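PDB 3WAD: glycosyltransferase from Streptomyces halstedii, which belongs to the GT-B class of glycosyltransferases, built from two Rossmann-like domains, and is related to the erythromycin biosynthesis protein CIII family. Local coordinates for residues Y134-A142 against H191-V200; R352-L360 against S384-E395. All coordinates share one frame; numbering follows the deposited sequence.

Interaction 1: Y134-A142 against H191-V200; sequences YAGPIAAEA and HGVAFTESLV
I138 and L199 meet through their terminal methyls, with CD1 of I138 4.3 Å from CD1 of L199, and V193 closes the apolar group from the same segment as L199. The two methyls of V193 divide the work: CG1 lies 3.8 Å from CB of E141, whereas, with CG1 anti to the backbone N (chi1 170°), CG2 falls beside it and turns to the carbonyl O of I138 and the backbone N of A142. CD2, the other methyl of L199, lies 3.6 Å from CG of E141 and also touches P137, filling the groove between residues one turn apart. Helix 135-141 follows strand 126-130 of the parallel sheet in the N-terminal Rossmann-like domain, and 191-200 packs along it, leaving helix 179-188 through a Schellman motif with G192 as its C-prime residue. At the N-terminal end of helix 135-141, OH of Y134 donates to the carbonyl O of V200 at 2.7 Å, in the carbonyl plane and on a lone pair. The E141 chain bends at chi2 (-93°), bringing OE1 within 3.3 Å of OG of S198, a weak bond, not settled because the same proton can go to OG1 of T196; H147 is the stronger partner of this carboxylate.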
loop_
_atom_site.group_PDB
_atom_site.type_symbol
_atom_site.label_atom_id
_atom_site.label_comp_id
_atom_site.label_asym_id
_atom_site.label_seq_id
_atom_site.Cartn_x
_atom_site.Cartn_y
_atom_site.Cartn_z
ATOM N N TYR B 134 -4.713 7.133 -22.297
ATOM C CA TYR B 134 -5.212 6.348 -23.450
ATOM C C TYR B 134 -4.232 5.323 -24.038
ATOM O O TYR B 134 -4.557 4.625 -25.007
ATOM C CB TYR B 134 -5.803 7.272 -24.553
ATOM C CG TYR B 134 -7.260 7.612 -24.247
ATOM C CD1 TYR B 134 -7.608 8.684 -23.390
ATOM C CD2 TYR B 134 -8.287 6.778 -24.711
ATOM C CE1 TYR B 134 -8.933 8.947 -23.082
ATOM C CE2 TYR B 134 -9.592 7.040 -24.426
ATOM C CZ TYR B 134 -9.919 8.119 -23.605
ATOM O OH TYR B 134 -11.266 8.308 -23.340
ATOM N N ALA B 135 -3.037 5.212 -23.481
ATOM C CA ALA B 135 -2.284 3.984 -23.697
ATOM C C ALA B 135 -2.968 2.679 -23.159
ATOM O O ALA B 135 -2.876 1.592 -23.782
ATOM C CB ALA B 135 -0.865 4.161 -23.114
ATOM N N GLY B 136 -3.678 2.802 -22.025
ATOM C CA GLY B 136 -4.419 1.716 -21.364
ATOM C C GLY B 136 -5.218 0.806 -22.322
ATOM O O GLY B 136 -4.945 -0.435 -22.405
ATOM N N PRO B 137 -6.225 1.394 -23.023
ATOM C CA PRO B 137 -7.074 0.580 -23.907
ATOM C C PRO B 137 -6.324 0.014 -25.131
ATOM O O PRO B 137 -6.716 -1.030 -25.561
ATOM C CB PRO B 137 -8.215 1.552 -24.327
ATOM C CG PRO B 137 -7.606 2.956 -24.194
ATOM C CD PRO B 137 -6.650 2.819 -22.982
ATOM N N ILE B 138 -5.353 0.723 -25.713
ATOM C CA ILE B 138 -4.529 0.204 -26.837
ATOM C C ILE B 138 -3.789 -1.099 -26.387
ATOM O O ILE B 138 -3.920 -2.222 -27.039
ATOM C CB ILE B 138 -3.560 1.265 -27.344
ATOM C CG1 ILE B 138 -4.333 2.542 -27.745
ATOM C CG2 ILE B 138 -2.674 0.783 -28.521
ATOM C CD1 ILE B 138 -5.368 2.319 -28.881
ATOM N N ALA B 139 -3.081 -0.985 -25.248
ATOM C CA ALA B 139 -2.334 -2.128 -24.741
ATOM C C ALA B 139 -3.272 -3.333 -24.483
ATOM O O ALA B 139 -2.927 -4.464 -24.888
ATOM C CB ALA B 139 -1.567 -1.765 -23.481
ATOM N N ALA B 140 -4.441 -3.098 -23.869
ATOM C CA ALA B 140 -5.384 -4.149 -23.485
ATOM C C ALA B 140 -5.927 -4.943 -24.653
ATOM O O ALA B 140 -6.202 -6.148 -24.501
ATOM C CB ALA B 140 -6.582 -3.602 -22.721
ATOM N N GLU B 141 -6.136 -4.237 -25.753
ATOM C CA GLU B 141 -6.766 -4.777 -26.927
ATOM C C GLU B 141 -5.749 -5.487 -27.824
ATOM O O GLU B 141 -6.111 -6.176 -28.756
ATOM C CB GLU B 141 -7.409 -3.635 -27.718
ATOM C CG GLU B 141 -8.576 -3.050 -26.928
ATOM C CD GLU B 141 -9.904 -3.654 -27.267
ATOM O OE1 GLU B 141 -10.940 -3.163 -26.716
ATOM O OE2 GLU B 141 -9.903 -4.605 -28.102
ATOM N N ALA B 142 -4.467 -5.268 -27.571
ATOM C CA ALA B 142 -3.461 -6.005 -28.275
ATOM C C ALA B 142 -3.479 -7.444 -27.753
ATOM O O ALA B 142 -2.928 -8.319 -28.363
ATOM C CB ALA B 142 -2.135 -5.309 -28.109
ATOM N N HIS B 191 -0.018 -1.301 -33.539
ATOM C CA HIS B 191 -0.098 -2.446 -32.623
ATOM C C HIS B 191 -1.196 -3.414 -33.062
ATOM O O HIS B 191 -1.559 -4.322 -32.288
ATOM C CB HIS B 191 -0.292 -1.916 -31.195
ATOM C CG HIS B 191 0.810 -0.991 -30.798
ATOM N ND1 HIS B 191 0.615 0.352 -30.518
ATOM C CD2 HIS B 191 2.142 -1.198 -30.746
ATOM C CE1 HIS B 191 1.783 0.915 -30.273
ATOM N NE2 HIS B 191 2.727 -0.002 -30.413
ATOM N N GLY B 192 -1.707 -3.186 -34.284
ATOM C CA GLY B 192 -2.816 -3.946 -34.911
ATOM C C GLY B 192 -4.132 -3.800 -34.154
ATOM O O GLY B 192 -4.931 -4.749 -34.056
ATOM N N VAL B 193 -4.384 -2.618 -33.572
ATOM C CA VAL B 193 -5.603 -2.425 -32.742
ATOM C C VAL B 193 -6.498 -1.556 -33.578
ATOM O O VAL B 193 -6.110 -0.446 -34.133
ATOM C CB VAL B 193 -5.313 -1.737 -31.361
ATOM C CG1 VAL B 193 -6.577 -1.308 -30.609
ATOM C CG2 VAL B 193 -4.527 -2.631 -30.475
ATOM N N ALA B 194 -7.709 -2.082 -33.720
ATOM C CA ALA B 194 -8.718 -1.460 -34.593
ATOM C C ALA B 194 -9.514 -0.497 -33.741
ATOM O O ALA B 194 -9.806 -0.836 -32.585
ATOM C CB ALA B 194 -9.656 -2.574 -35.169
ATOM N N PHE B 195 -9.927 0.664 -34.264
ATOM C CA PHE B 195 -10.941 1.444 -33.495
ATOM C C PHE B 195 -12.228 0.695 -33.165
ATOM O O PHE B 195 -12.907 0.223 -34.079
ATOM C CB PHE B 195 -11.287 2.768 -34.148
ATOM C CG PHE B 195 -12.242 3.573 -33.326
ATOM C CD1 PHE B 195 -11.786 4.240 -32.150
ATOM C CD2 PHE B 195 -13.626 3.598 -33.650
ATOM C CE1 PHE B 195 -12.675 4.960 -31.339
ATOM C CE2 PHE B 195 -14.542 4.344 -32.844
ATOM C CZ PHE B 195 -14.069 5.014 -31.688
ATOM N N THR B 196 -12.562 0.556 -31.879
ATOM C CA THR B 196 -13.915 0.230 -31.453
ATOM C C THR B 196 -14.294 1.340 -30.492
ATOM O O THR B 196 -13.396 2.007 -29.936
ATOM C CB THR B 196 -13.951 -1.044 -30.603
ATOM O OG1 THR B 196 -12.861 -1.024 -29.638
ATOM C CG2 THR B 196 -13.844 -2.306 -31.474
ATOM N N GLU B 197 -15.584 1.455 -30.192
ATOM C CA GLU B 197 -16.061 2.446 -29.255
ATOM C C GLU B 197 -15.553 2.129 -27.828
ATOM O O GLU B 197 -15.411 2.986 -26.972
ATOM C CB GLU B 197 -17.585 2.569 -29.320
ATOM C CG GLU B 197 -18.216 3.626 -28.376
ATOM C CD GLU B 197 -17.816 5.113 -28.670
ATOM O OE1 GLU B 197 -17.278 5.402 -29.755
ATOM O OE2 GLU B 197 -18.055 6.010 -27.803
ATOM N N SER B 198 -15.248 0.870 -27.594
ATOM C CA SER B 198 -14.783 0.479 -26.297
ATOM C C SER B 198 -13.372 1.056 -26.041
ATOM O O SER B 198 -12.951 1.143 -24.903
ATOM C CB SER B 198 -14.824 -1.043 -26.204
ATOM O OG SER B 198 -13.795 -1.484 -27.051
ATOM N N LEU B 199 -12.671 1.536 -27.073
ATOM C CA LEU B 199 -11.363 2.217 -26.871
ATOM C C LEU B 199 -11.559 3.593 -26.202
ATOM O O LEU B 199 -10.646 4.134 -25.559
ATOM C CB LEU B 199 -10.601 2.446 -28.205
ATOM C CG LEU B 199 -10.120 1.131 -28.867
ATOM C CD1 LEU B 199 -9.411 1.491 -30.103
ATOM C CD2 LEU B 199 -9.182 0.322 -27.919
ATOM N N VAL B 200 -12.754 4.143 -26.385
ATOM C CA VAL B 200 -13.046 5.461 -25.864
ATOM C C VAL B 200 -13.427 5.414 -24.424
ATOM O O VAL B 200 -12.964 6.251 -23.619
ATOM C CB VAL B 200 -14.207 6.160 -26.655
ATOM C CG1 VAL B 200 -14.592 7.421 -25.899
ATOM C CG2 VAL B 200 -13.732 6.503 -28.102
#

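Interaction 2: R352-L360 against S384-E395; sequences RFAERGAAL and SFKAAAEQIQKE
I392 lies against one face of the R356 guanidinium, its CG1 over the centre and 3.9 Å from the plane. Beyond it the methyl CD1 reaches inward, pressed against CB of A358 at 3.5 Å, closer than usual for carbon atoms, and meets the edge of the F353 ring. With its CG1 branch beside the backbone N (chi1 -60°), one isoleucine serves both the salt bridge and the apolar interior. The R356 chain, bent at chi2 and chi3, presents the guanidinium end-on to E395: NH1 bonds to OE1 at 2.8 Å and NH2 to OE2 at 2.5 Å, both nearly straight. The two planes lie 20° apart, and each oxygen is met on its syn side, somewhat out of the carboxylate plane. OE2 also accepts from NE2 of Q391 through its anti lone pair, so three N-H groups hold the carboxylate. Toward the N-terminal end of the helix, backbone atoms of the turn take over. G357, the positive-phi residue of a Schellman motif ending helix 346-355, turns its O to F385, whose CA lies 3.3 Å away in a CA-H...O contact; A388 CB packs 3.1 Å from the carbonyl O of R356. A water that donates to G357 O and hydrogen-bonds to S384 OG sits over one face of the F385 ring, near its rim. The L360 side chain runs at about a right angle to that of F385, its CG 3.8 Å from CE1. Helix 384-397 packs across the turn joining helix 346-355 to the edge strand 359-361, which pairs with strand 336-338; R378 and L379 of helix 369-381 touch F385, I330 of helix 323-332 touches both F353 and I392, and W212 makes a cation-pi contact with R356.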
loop_
_atom_site.group_PDB
_atom_site.type_symbol
_atom_site.label_atom_id
_atom_site.label_comp_id
_atom_site.label_asym_id
_atom_site.label_seq_id
_atom_site.Cartn_x
_atom_site.Cartn_y
_atom_site.Cartn_z
ATOM N N ARG B 352 -24.326 20.189 -6.281
ATOM C CA ARG B 352 -24.954 18.956 -5.773
ATOM C C ARG B 352 -24.916 18.861 -4.232
ATOM O O ARG B 352 -25.908 18.573 -3.608
ATOM C CB ARG B 352 -24.349 17.722 -6.468
ATOM C CG ARG B 352 -25.257 17.109 -7.582
ATOM C CD ARG B 352 -25.257 17.892 -8.855
ATOM N NE ARG B 352 -26.247 18.989 -8.873
ATOM C CZ ARG B 352 -26.146 20.067 -9.649
ATOM N NH1 ARG B 352 -25.132 20.195 -10.479
ATOM N NH2 ARG B 352 -27.068 21.013 -9.609
ATOM N N PHE B 353 -23.767 19.146 -3.622
ATOM C CA PHE B 353 -23.648 19.145 -2.175
ATOM C C PHE B 353 -24.523 20.251 -1.558
ATOM O O PHE B 353 -25.155 20.029 -0.521
ATOM C CB PHE B 353 -22.213 19.431 -1.754
ATOM C CG PHE B 353 -21.272 18.238 -1.816
ATOM C CD1 PHE B 353 -20.172 18.263 -2.683
ATOM C CD2 PHE B 353 -21.441 17.149 -0.960
ATOM C CE1 PHE B 353 -19.288 17.186 -2.752
ATOM C CE2 PHE B 353 -20.541 16.021 -0.998
ATOM C CZ PHE B 353 -19.472 16.052 -1.880
ATOM N N ALA B 354 -24.528 21.422 -2.204
ATOM C CA ALA B 354 -25.289 22.579 -1.687
ATOM C C ALA B 354 -26.785 22.213 -1.642
ATOM O O ALA B 354 -27.434 22.457 -0.621
ATOM C CB ALA B 354 -25.023 23.851 -2.497
ATOM N N GLU B 355 -27.273 21.504 -2.677
ATOM C CA GLU B 355 -28.684 21.120 -2.759
ATOM C C GLU B 355 -29.119 20.133 -1.696
ATOM O O GLU B 355 -30.279 20.032 -1.417
ATOM C CB GLU B 355 -29.042 20.519 -4.114
ATOM C CG GLU B 355 -28.953 21.464 -5.245
ATOM C CD GLU B 355 -29.054 20.714 -6.543
ATOM O OE1 GLU B 355 -28.976 19.461 -6.519
ATOM O OE2 GLU B 355 -29.235 21.377 -7.570
ATOM N N ARG B 356 -28.183 19.388 -1.133
ATOM C CA ARG B 356 -28.484 18.409 -0.113
ATOM C C ARG B 356 -28.328 19.044 1.287
ATOM O O ARG B 356 -28.592 18.436 2.332
ATOM C CB ARG B 356 -27.597 17.176 -0.353
ATOM C CG ARG B 356 -27.952 16.460 -1.683
ATOM C CD ARG B 356 -27.710 14.958 -1.658
ATOM N NE ARG B 356 -28.201 14.298 -0.437
ATOM C CZ ARG B 356 -28.040 13.003 -0.150
ATOM N NH1 ARG B 356 -27.428 12.226 -1.005
ATOM N NH2 ARG B 356 -28.506 12.464 0.989
ATOM N N GLY B 357 -27.925 20.303 1.306
ATOM C CA GLY B 357 -27.806 21.017 2.546
ATOM C C GLY B 357 -26.518 20.755 3.250
ATOM O O GLY B 357 -26.396 21.129 4.415
ATOM N N ALA B 358 -25.555 20.122 2.558
ATOM C CA ALA B 358 -24.278 19.644 3.148
ATOM C C ALA B 358 -23.135 20.634 2.987
ATOM O O ALA B 358 -22.093 20.488 3.616
ATOM C CB ALA B 358 -23.847 18.274 2.540
ATOM N N ALA B 359 -23.357 21.670 2.195
ATOM C CA ALA B 359 -22.306 22.588 1.865
ATOM C C ALA B 359 -22.858 24.009 1.583
ATOM O O ALA B 359 -24.020 24.160 1.233
ATOM C CB ALA B 359 -21.609 22.070 0.639
ATOM N N LEU B 360 -21.996 25.015 1.682
ATOM C CA LEU B 360 -22.289 26.335 1.189
ATOM C C LEU B 360 -21.240 26.651 0.136
ATOM O O LEU B 360 -20.146 26.193 0.250
ATOM C CB LEU B 360 -22.239 27.354 2.333
ATOM C CG LEU B 360 -23.416 27.272 3.290
ATOM C CD1 LEU B 360 -23.193 28.280 4.380
ATOM C CD2 LEU B 360 -24.748 27.507 2.526
ATOM N N SER B 384 -28.118 21.767 10.721
ATOM C CA SER B 384 -28.653 21.152 9.549
ATOM C C SER B 384 -27.524 20.644 8.573
ATOM O O SER B 384 -27.616 19.540 8.013
ATOM C CB SER B 384 -29.576 22.127 8.864
ATOM O OG SER B 384 -28.835 23.089 8.152
ATOM N N PHE B 385 -26.485 21.459 8.381
ATOM C CA PHE B 385 -25.304 21.101 7.580
ATOM C C PHE B 385 -24.614 19.838 8.042
ATOM O O PHE B 385 -24.368 18.949 7.241
ATOM C CB PHE B 385 -24.316 22.281 7.504
ATOM C CG PHE B 385 -24.907 23.494 6.858
ATOM C CD1 PHE B 385 -25.041 23.557 5.483
ATOM C CD2 PHE B 385 -25.388 24.549 7.639
ATOM C CE1 PHE B 385 -25.564 24.623 4.912
ATOM C CE2 PHE B 385 -25.940 25.615 7.063
ATOM C CZ PHE B 385 -26.022 25.684 5.703
ATOM N N LYS B 386 -24.356 19.738 9.338
ATOM C CA LYS B 386 -23.853 18.496 9.878
ATOM C C LYS B 386 -24.779 17.311 9.561
ATOM O O LYS B 386 -24.291 16.232 9.172
ATOM C CB LYS B 386 -23.560 18.610 11.392
ATOM C CG LYS B 386 -23.022 17.327 12.054
ATOM C CD LYS B 386 -21.680 16.803 11.321
ATOM C CE LYS B 386 -20.955 15.639 12.082
ATOM N NZ LYS B 386 -19.609 15.336 11.447
ATOM N N ALA B 387 -26.097 17.457 9.752
ATOM C CA ALA B 387 -27.035 16.328 9.519
ATOM C C ALA B 387 -26.981 15.860 8.048
ATOM O O ALA B 387 -26.877 14.675 7.743
ATOM C CB ALA B 387 -28.498 16.727 9.909
ATOM N N ALA B 388 -27.049 16.814 7.138
ATOM C CA ALA B 388 -26.959 16.534 5.728
ATOM C C ALA B 388 -25.590 15.840 5.353
ATOM O O ALA B 388 -25.560 14.884 4.557
ATOM C CB ALA B 388 -27.118 17.819 4.975
ATOM N N ALA B 389 -24.490 16.299 5.963
ATOM C CA ALA B 389 -23.150 15.721 5.720
ATOM C C ALA B 389 -23.120 14.267 6.211
ATOM O O ALA B 389 -22.527 13.353 5.590
ATOM C CB ALA B 389 -22.068 16.548 6.431
ATOM N N GLU B 390 -23.741 14.053 7.362
ATOM C CA GLU B 390 -23.853 12.700 7.908
ATOM C C GLU B 390 -24.734 11.772 7.084
ATOM O O GLU B 390 -24.438 10.599 6.957
ATOM C CB GLU B 390 -24.305 12.766 9.342
ATOM C CG GLU B 390 -23.386 13.543 10.168
ATOM C CD GLU B 390 -23.003 12.764 11.383
ATOM O OE1 GLU B 390 -23.616 12.972 12.469
ATOM O OE2 GLU B 390 -22.096 11.914 11.226
ATOM N N GLN B 391 -25.781 12.309 6.491
ATOM C CA GLN B 391 -26.666 11.525 5.656
ATOM C C GLN B 391 -25.877 11.058 4.428
ATOM O O GLN B 391 -25.963 9.890 3.978
ATOM C CB GLN B 391 -27.888 12.380 5.201
ATOM C CG GLN B 391 -28.894 11.631 4.316
ATOM C CD GLN B 391 -29.243 10.252 4.919
ATOM O OE1 GLN B 391 -29.355 10.113 6.149
ATOM N NE2 GLN B 391 -29.431 9.241 4.063
ATOM N N ILE B 392 -25.174 12.018 3.829
ATOM C CA ILE B 392 -24.242 11.706 2.734
ATOM C C ILE B 392 -23.249 10.578 3.104
ATOM O O ILE B 392 -23.013 9.668 2.281
ATOM C CB ILE B 392 -23.550 13.020 2.191
ATOM C CG1 ILE B 392 -24.691 13.921 1.682
ATOM C CG2 ILE B 392 -22.522 12.680 1.087
ATOM C CD1 ILE B 392 -24.328 15.179 0.990
ATOM N N GLN B 393 -22.711 10.642 4.312
ATOM C CA GLN B 393 -21.724 9.688 4.813
ATOM C C GLN B 393 -22.330 8.294 4.929
ATOM O O GLN B 393 -21.721 7.318 4.509
ATOM C CB GLN B 393 -21.154 10.154 6.144
ATOM C CG GLN B 393 -20.119 9.211 6.833
ATOM C CD GLN B 393 -19.881 9.628 8.306
ATOM O OE1 GLN B 393 -20.739 10.198 8.937
ATOM N NE2 GLN B 393 -18.713 9.361 8.824
ATOM N N LYS B 394 -23.562 8.232 5.476
ATOM C CA LYS B 394 -24.336 6.982 5.553
ATOM C C LYS B 394 -24.525 6.294 4.181
ATOM O O LYS B 394 -24.237 5.103 4.082
ATOM C CB LYS B 394 -25.654 7.253 6.333
ATOM C CG LYS B 394 -26.691 6.166 6.238
ATOM C CD LYS B 394 -28.045 6.598 6.927
ATOM C CE LYS B 394 -29.080 5.449 6.827
ATOM N NZ LYS B 394 -29.708 5.068 8.161
ATOM N N GLU B 395 -24.939 7.012 3.147
ATOM C CA GLU B 395 -25.106 6.491 1.822
ATOM C C GLU B 395 -23.786 6.091 1.140
ATOM O O GLU B 395 -23.745 5.212 0.253
ATOM C CB GLU B 395 -25.783 7.547 0.929
ATOM C CG GLU B 395 -27.202 7.975 1.413
ATOM C CD GLU B 395 -27.733 9.221 0.730
ATOM O OE1 GLU B 395 -27.438 9.452 -0.448
ATOM O OE2 GLU B 395 -28.486 9.984 1.367
HETATM O O HOH W 1 -28.235 22.485 5.516
#

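In the fold
The two contacts lie on opposite sides of the chain's centre, one in each half of the GT-B architecture; their centres are 40 Å apart and their nearest atoms about 22 Å. Interaction 1 closes before interaction 2 opens along the chain. They share no helix or sheet: helix 135-141 belongs with the seven-stranded parallel sheet of the N-terminal half, linking strands 126-130 and 147-150, whereas 352-360 leads into 359-361, an outermost strand of the six-stranded C-terminal sheet. The segments of each contact lie within one half, but R356, I392 and E395 of interaction 2 also touch W212, in the loop between strands 204-206 and 221-222 of the N-terminal sheet, which thus reaches the other half.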